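PDB 7DS1: CMP/dCMP-type deaminase domain-containing protein from Aspergillus oryzae RIB40, which probably deaminates the pyrimidine ring of DARIPP, a ribitylated pyrimidine phosphate intermediate of riboflavin biosynthesis, at a zinc centre of the cytidine-deaminase type. Local coordinates for residues Pro4-Leu9 / Gln158-Leu163; Val97-Cys102 / Phe132-Pro137. All coordinates share one frame; numbering follows the deposited sequence. Where two conformers were deposited one is given.

Interaction 1: residues Pro4-Leu9 / Gln158-Leu163; sequences PHAKYL and QVVNGL
Val160, just past the end of strand 156-159, presses its isopropyl group against the first turns of helix 4-16, and His5, Ala6 and Leu9 receive it. Leu9 reaches Val160 with its CD1 methyl, and Leu9 CD1 lies 3.4 Å from Val160 CB, closer than carbons usually pack. The two valine methyls part on the helix surface: Val160 CG2 meets His5 CB at 3.7 Å, while Val160 CG1 turns to the backbone, 4.0 Å from Ala6 N. This split follows from the valine rotamer, which sets CG1 opposite the backbone N (chi1 180°) and CG2 opposite the carbonyl carbon. A second apolar patch is made by Leu163, at the N-cap position of helix 164-171. Its two methyls touch the same turn: Leu163 CD1 lies 4.2 Å from Ala6 CB, and Leu163 CD2 is 3.9 Å from Ala6 O, next to Leu9 CB.

The polar side chains meet without bonding. The extended Gln158 brings NE2 to 4.0 Å from His5 CD2, and the amide stands almost perpendicular to the imidazole, their planes 88° apart. Each polar end is held from outside: His5 ND1 hydrogen-bonds to Tyr96 OH and its ring stacks with that of Tyr131, while Gln158 OE1 accepts from Lys129 NZ.

Backbone bonding stays on each side of the contact. Tyr8 N and Leu9 N bond to Pro4 O and His5 O within the helix, whereas Gln158 and Val160 pair with strand 127-132 through Phe132. No hydrogen bond crosses between 4-9 and 158-163, so these two segments are held together by apolar packing, while the imidazole's hydrogen bond goes to Tyr96 on strand 91-97, two strands in from the edge.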
# COMPACT_ATOMS: atom_id res chain seq x y z
N PRO A 4 1.53 -12.04 12.22
CA PRO A 4 2.01 -12.08 10.83
C PRO A 4 1.89 -10.73 10.15
O PRO A 4 2.76 -10.37 9.33
CB PRO A 4 1.11 -13.13 10.17
CG PRO A 4 -0.12 -13.14 11.01
CD PRO A 4 0.33 -12.86 12.42
N HIS A 5 0.86 -9.96 10.48
CA HIS A 5 0.66 -8.66 9.85
C HIS A 5 1.78 -7.69 10.20
O HIS A 5 2.25 -6.95 9.33
CB HIS A 5 -0.69 -8.07 10.25
CG HIS A 5 -1.85 -8.98 10.01
ND1 HIS A 5 -1.98 -9.74 8.87
CD2 HIS A 5 -2.93 -9.26 10.77
CE1 HIS A 5 -3.10 -10.44 8.93
NE2 HIS A 5 -3.69 -10.17 10.08
N ALA A 6 2.20 -7.67 11.47
CA ALA A 6 3.28 -6.78 11.87
C ALA A 6 4.57 -7.14 11.15
O ALA A 6 5.34 -6.26 10.74
CB ALA A 6 3.47 -6.83 13.39
N LYS A 7 4.84 -8.44 11.00
CA LYS A 7 6.04 -8.86 10.29
C LYS A 7 6.00 -8.41 8.83
O LYS A 7 7.00 -7.92 8.31
CB LYS A 7 6.21 -10.38 10.39
CG LYS A 7 6.50 -10.86 11.81
CD LYS A 7 7.21 -12.20 11.82
CE LYS A 7 7.70 -12.56 13.22
NZ LYS A 7 8.60 -11.51 13.79
N TYR A 8 4.84 -8.54 8.18
CA TYR A 8 4.71 -8.03 6.81
C TYR A 8 4.96 -6.53 6.75
O TYR A 8 5.59 -6.04 5.81
CB TYR A 8 3.32 -8.34 6.25
CG TYR A 8 3.21 -9.69 5.57
CD1 TYR A 8 3.95 -9.96 4.43
CD2 TYR A 8 2.37 -10.67 6.07
CE1 TYR A 8 3.87 -11.20 3.81
CE2 TYR A 8 2.28 -11.91 5.46
CZ TYR A 8 3.03 -12.16 4.32
OH TYR A 8 2.94 -13.39 3.71
N LEU A 9 4.44 -5.79 7.73
CA LEU A 9 4.61 -4.34 7.69
C LEU A 9 6.06 -3.94 7.94
O LEU A 9 6.53 -2.95 7.37
CB LEU A 9 3.68 -3.67 8.70
CG LEU A 9 2.21 -3.61 8.26
CD1 LEU A 9 1.40 -2.92 9.33
CD2 LEU A 9 2.03 -2.89 6.91
N GLN A 158 -7.58 -2.84 7.66
CA GLN A 158 -7.30 -3.02 9.07
C GLN A 158 -6.01 -2.28 9.40
O GLN A 158 -5.02 -2.44 8.68
CB GLN A 158 -7.19 -4.51 9.41
CG GLN A 158 -6.81 -4.83 10.84
CD GLN A 158 -6.77 -6.34 11.08
OE1 GLN A 158 -7.59 -7.08 10.54
NE2 GLN A 158 -5.81 -6.79 11.88
N VAL A 159 -6.04 -1.46 10.44
CA VAL A 159 -4.82 -0.83 10.94
C VAL A 159 -4.09 -1.82 11.84
O VAL A 159 -4.71 -2.45 12.71
CB VAL A 159 -5.14 0.47 11.70
CG1 VAL A 159 -3.84 1.15 12.16
CG2 VAL A 159 -5.96 1.41 10.83
N VAL A 160 -2.79 -1.97 11.62
CA VAL A 160 -1.94 -2.82 12.43
C VAL A 160 -1.09 -1.91 13.32
O VAL A 160 -0.19 -1.22 12.83
CB VAL A 160 -1.06 -3.73 11.56
CG1 VAL A 160 -0.16 -4.61 12.41
CG2 VAL A 160 -1.92 -4.57 10.61
N ASN A 161 -1.38 -1.91 14.61
CA ASN A 161 -0.74 -0.99 15.55
C ASN A 161 0.65 -1.49 15.95
O ASN A 161 1.00 -2.66 15.77
CB ASN A 161 -1.60 -0.82 16.80
CG ASN A 161 -2.98 -0.30 16.50
OD1 ASN A 161 -3.15 0.60 15.68
ND2 ASN A 161 -3.98 -0.85 17.18
N GLY A 162 1.44 -0.57 16.51
CA GLY A 162 2.69 -0.92 17.16
C GLY A 162 3.94 -0.45 16.45
O GLY A 162 5.03 -0.52 17.04
N LEU A 163 3.83 0.03 15.20
CA LEU A 163 4.98 0.40 14.39
C LEU A 163 4.92 1.86 13.95
O LEU A 163 5.60 2.23 12.99
CB LEU A 163 5.09 -0.51 13.16
CG LEU A 163 5.24 -2.02 13.36
CD1 LEU A 163 3.91 -2.70 13.67
CD2 LEU A 163 5.87 -2.64 12.11

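Interaction 2: residues Val97-Cys102 / Phe132-Pro137; sequences VTMEPC and FGVKEP. With ZN (zinc ion), chain B; HJL ([(2~{R},3~{S},4~{S})-5-[[2,5-bis(azanyl)-6-oxidanylidene-1~{H}-pyrimidin-4-yl]amino]-2,3,4-tris(oxidanyl)pentyl] dihydrogen phosphate), chain C.
Glu100 and Phe132 lie side by side where two neighbouring parallel strands of the cytidine-deaminase fold run out into the active-site loops, and Pro101-Cys102 begins the zinc-binding PCx9C segment, a long-spaced form of the family motif, which ends at Cys112. Glu100 CB sits over the phenyl face, 3.9 Å from the ring centroid and 18° off its normal, a CH-pi contact. With CG anti to the backbone N (chi1 -179°), the glutamate chain runs on along the ring, and its carboxylate ends only 12° from the ring plane's orientation.

Glu136 N bonds to the anti lone pair of Glu100 OE1 at 2.9 Å; Glu100 OE2 accepts from Cys147 N and makes a salt bridge with the folded-back Lys135, whose ammonium is less surely placed and also meets Glu145. Behind it the backbones pair: Glu100 N donates to Val134 O at 2.9 Å, almost straight, while Thr98 O takes both Val134 N, in the carbonyl plane, and Gly133 N, above that plane.

Met99 runs out straight to SD, crosses Glu136 obliquely with SD beside Glu136 CG, then bends at its last torsion, and Met99 CE ends 3.8 Å from Pro137 CD. Glu136 is extended and carries its carboxylate into the pocket, where OE2 accepts from the ribityl hydroxyl O2' of the ligand at 2.7 Å. One water links Glu100 O to N1 and N2 of the pyrimidine; another joins Pro101 O to Glu136 OE1. Cys102 SG binds zinc at 2.3 Å beside His61 and Cys112, and the zinc-bound water accepts from Cys102 N at 3.0 Å.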
# COMPACT_ATOMS: atom_id res chain seq x y z
N VAL A 97 0.71 -2.18 3.32
CA VAL A 97 1.31 -0.88 2.99
C VAL A 97 1.66 -0.19 4.31
O VAL A 97 0.86 -0.23 5.25
CB VAL A 97 0.35 0.00 2.16
CG1 VAL A 97 1.12 1.13 1.48
CG2 VAL A 97 -0.43 -0.81 1.12
N THR A 98 2.83 0.45 4.39
CA THR A 98 3.18 1.07 5.67
C THR A 98 2.19 2.17 6.03
O THR A 98 1.82 2.32 7.20
CB THR A 98 4.62 1.63 5.71
OG1 THR A 98 4.82 2.60 4.68
CG2 THR A 98 5.65 0.51 5.61
N MET A 99 1.73 2.92 5.04
CA MET A 99 0.83 4.05 5.23
C MET A 99 -0.49 3.78 4.52
O MET A 99 -0.52 3.15 3.46
CB MET A 99 1.46 5.33 4.68
CG MET A 99 0.59 6.58 4.80
SD MET A 99 1.50 8.05 4.28
CE MET A 99 2.93 7.93 5.37
N GLU A 100 -1.58 4.24 5.14
CA GLU A 100 -2.90 4.30 4.53
C GLU A 100 -2.82 4.76 3.07
O GLU A 100 -2.28 5.84 2.80
CB GLU A 100 -3.77 5.28 5.33
CG GLU A 100 -5.19 5.44 4.83
CD GLU A 100 -5.94 6.47 5.63
OE1 GLU A 100 -5.28 7.33 6.27
OE2 GLU A 100 -7.19 6.45 5.63
N PRO A 101 -3.34 3.98 2.12
CA PRO A 101 -3.33 4.43 0.72
C PRO A 101 -4.04 5.77 0.54
O PRO A 101 -5.01 6.09 1.23
CB PRO A 101 -4.07 3.31 -0.02
CG PRO A 101 -3.74 2.07 0.81
CD PRO A 101 -3.78 2.58 2.25
N CYS A 102 -3.51 6.57 -0.39
CA CYS A 102 -3.99 7.93 -0.57
C CYS A 102 -5.33 7.97 -1.29
O CYS A 102 -5.60 7.17 -2.20
CB CYS A 102 -2.94 8.76 -1.34
SG CYS A 102 -2.59 8.27 -3.09
N PHE A 132 -2.53 -1.68 6.90
CA PHE A 132 -1.57 -0.57 6.96
C PHE A 132 -1.25 -0.19 8.40
O PHE A 132 -1.97 -0.54 9.34
CB PHE A 132 -2.06 0.65 6.14
CG PHE A 132 -3.36 1.25 6.60
CD1 PHE A 132 -3.39 2.22 7.59
CD2 PHE A 132 -4.56 0.88 5.98
CE1 PHE A 132 -4.59 2.79 8.00
CE2 PHE A 132 -5.77 1.45 6.38
CZ PHE A 132 -5.78 2.40 7.39
N GLY A 133 -0.13 0.52 8.57
CA GLY A 133 0.45 0.77 9.88
C GLY A 133 0.14 2.13 10.49
O GLY A 133 0.07 2.25 11.72
N VAL A 134 -0.03 3.15 9.65
CA VAL A 134 -0.37 4.49 10.12
C VAL A 134 -1.38 5.10 9.16
O VAL A 134 -1.31 4.87 7.94
CB VAL A 134 0.86 5.43 10.23
CG1 VAL A 134 1.92 4.87 11.18
CG2 VAL A 134 1.46 5.74 8.85
N LYS A 135 -2.30 5.89 9.70
CA LYS A 135 -3.11 6.75 8.85
C LYS A 135 -2.22 7.78 8.16
O LYS A 135 -1.16 8.14 8.67
CB LYS A 135 -4.19 7.46 9.68
CG LYS A 135 -5.18 6.50 10.32
CD LYS A 135 -6.27 6.07 9.34
CE LYS A 135 -7.34 7.13 9.19
NZ LYS A 135 -8.27 6.80 8.07
N GLU A 136 -2.64 8.26 7.00
CA GLU A 136 -1.83 9.26 6.32
C GLU A 136 -1.74 10.51 7.21
O GLU A 136 -2.77 11.02 7.66
CB GLU A 136 -2.39 9.64 4.95
CG GLU A 136 -1.48 10.63 4.21
CD GLU A 136 -1.96 11.01 2.82
OE1 GLU A 136 -2.73 10.24 2.21
OE2 GLU A 136 -1.54 12.10 2.34
N PRO A 137 -0.54 11.00 7.50
CA PRO A 137 -0.42 12.18 8.36
C PRO A 137 -0.97 13.41 7.67
O PRO A 137 -1.06 13.48 6.44
CB PRO A 137 1.09 12.32 8.60
CG PRO A 137 1.73 11.10 8.03
CD PRO A 137 0.77 10.50 7.05
ZN ZN B . -0.86 6.79 -3.11
C2 HJL C . 1.50 6.40 0.21
C4 HJL C . 3.31 6.63 -1.22
C5 HJL C . 3.20 8.04 -1.13
C6 HJL C . 2.19 8.57 -0.36
N1 HJL C . 1.34 7.71 0.30
N2 HJL C . 0.58 5.52 0.93
N3 HJL C . 2.47 5.84 -0.55
N5 HJL C . 4.09 8.89 -1.81
O4 HJL C . 4.20 6.12 -1.90
C1' HJL C . 0.65 10.61 -0.16
C2' HJL C . 0.68 12.15 -0.27
C3' HJL C . 1.23 12.56 -1.66
C4' HJL C . 0.94 14.09 -1.85
C5' HJL C . 1.75 14.67 -3.05
N1' HJL C . 2.03 10.04 -0.25
O1P HJL C . 2.89 12.21 -4.36
O2' HJL C . -0.61 12.65 -0.13
O2P HJL C . 1.38 12.69 -6.40
O3' HJL C . 2.61 12.30 -1.67
O3P HJL C . 3.33 14.12 -5.55
O4' HJL C . -0.40 14.31 -2.11
O5' HJL C . 1.23 14.03 -4.22
PAN HJL C . 2.25 13.23 -5.14
O HOH W 1 -1.07 7.93 1.58
O HOH W 2 -4.94 8.39 2.80
O HOH W 3 -0.66 5.97 -1.11

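In the fold
The centres of the two contacts lie about 11 Å apart, and the sheet joins them directly. Interaction 2 falls between the two segments of interaction 1 in the sequence: helix 4-16 opens the chain, strands 91-97 and 127-132 lead into 97-102 and 132-137, and edge strand 156-159 leads into 158-163. Phe132 ends the strand that lies between the two contacts, and Val159 CG2 touches Phe132 CE1; Leu9 CD2 also reaches Val97 O. The N-terminal helix therefore packs against the sheet near the ends of strands 91-97 and 127-132, whereas the zinc and ligand lie farther along the loops of interaction 2.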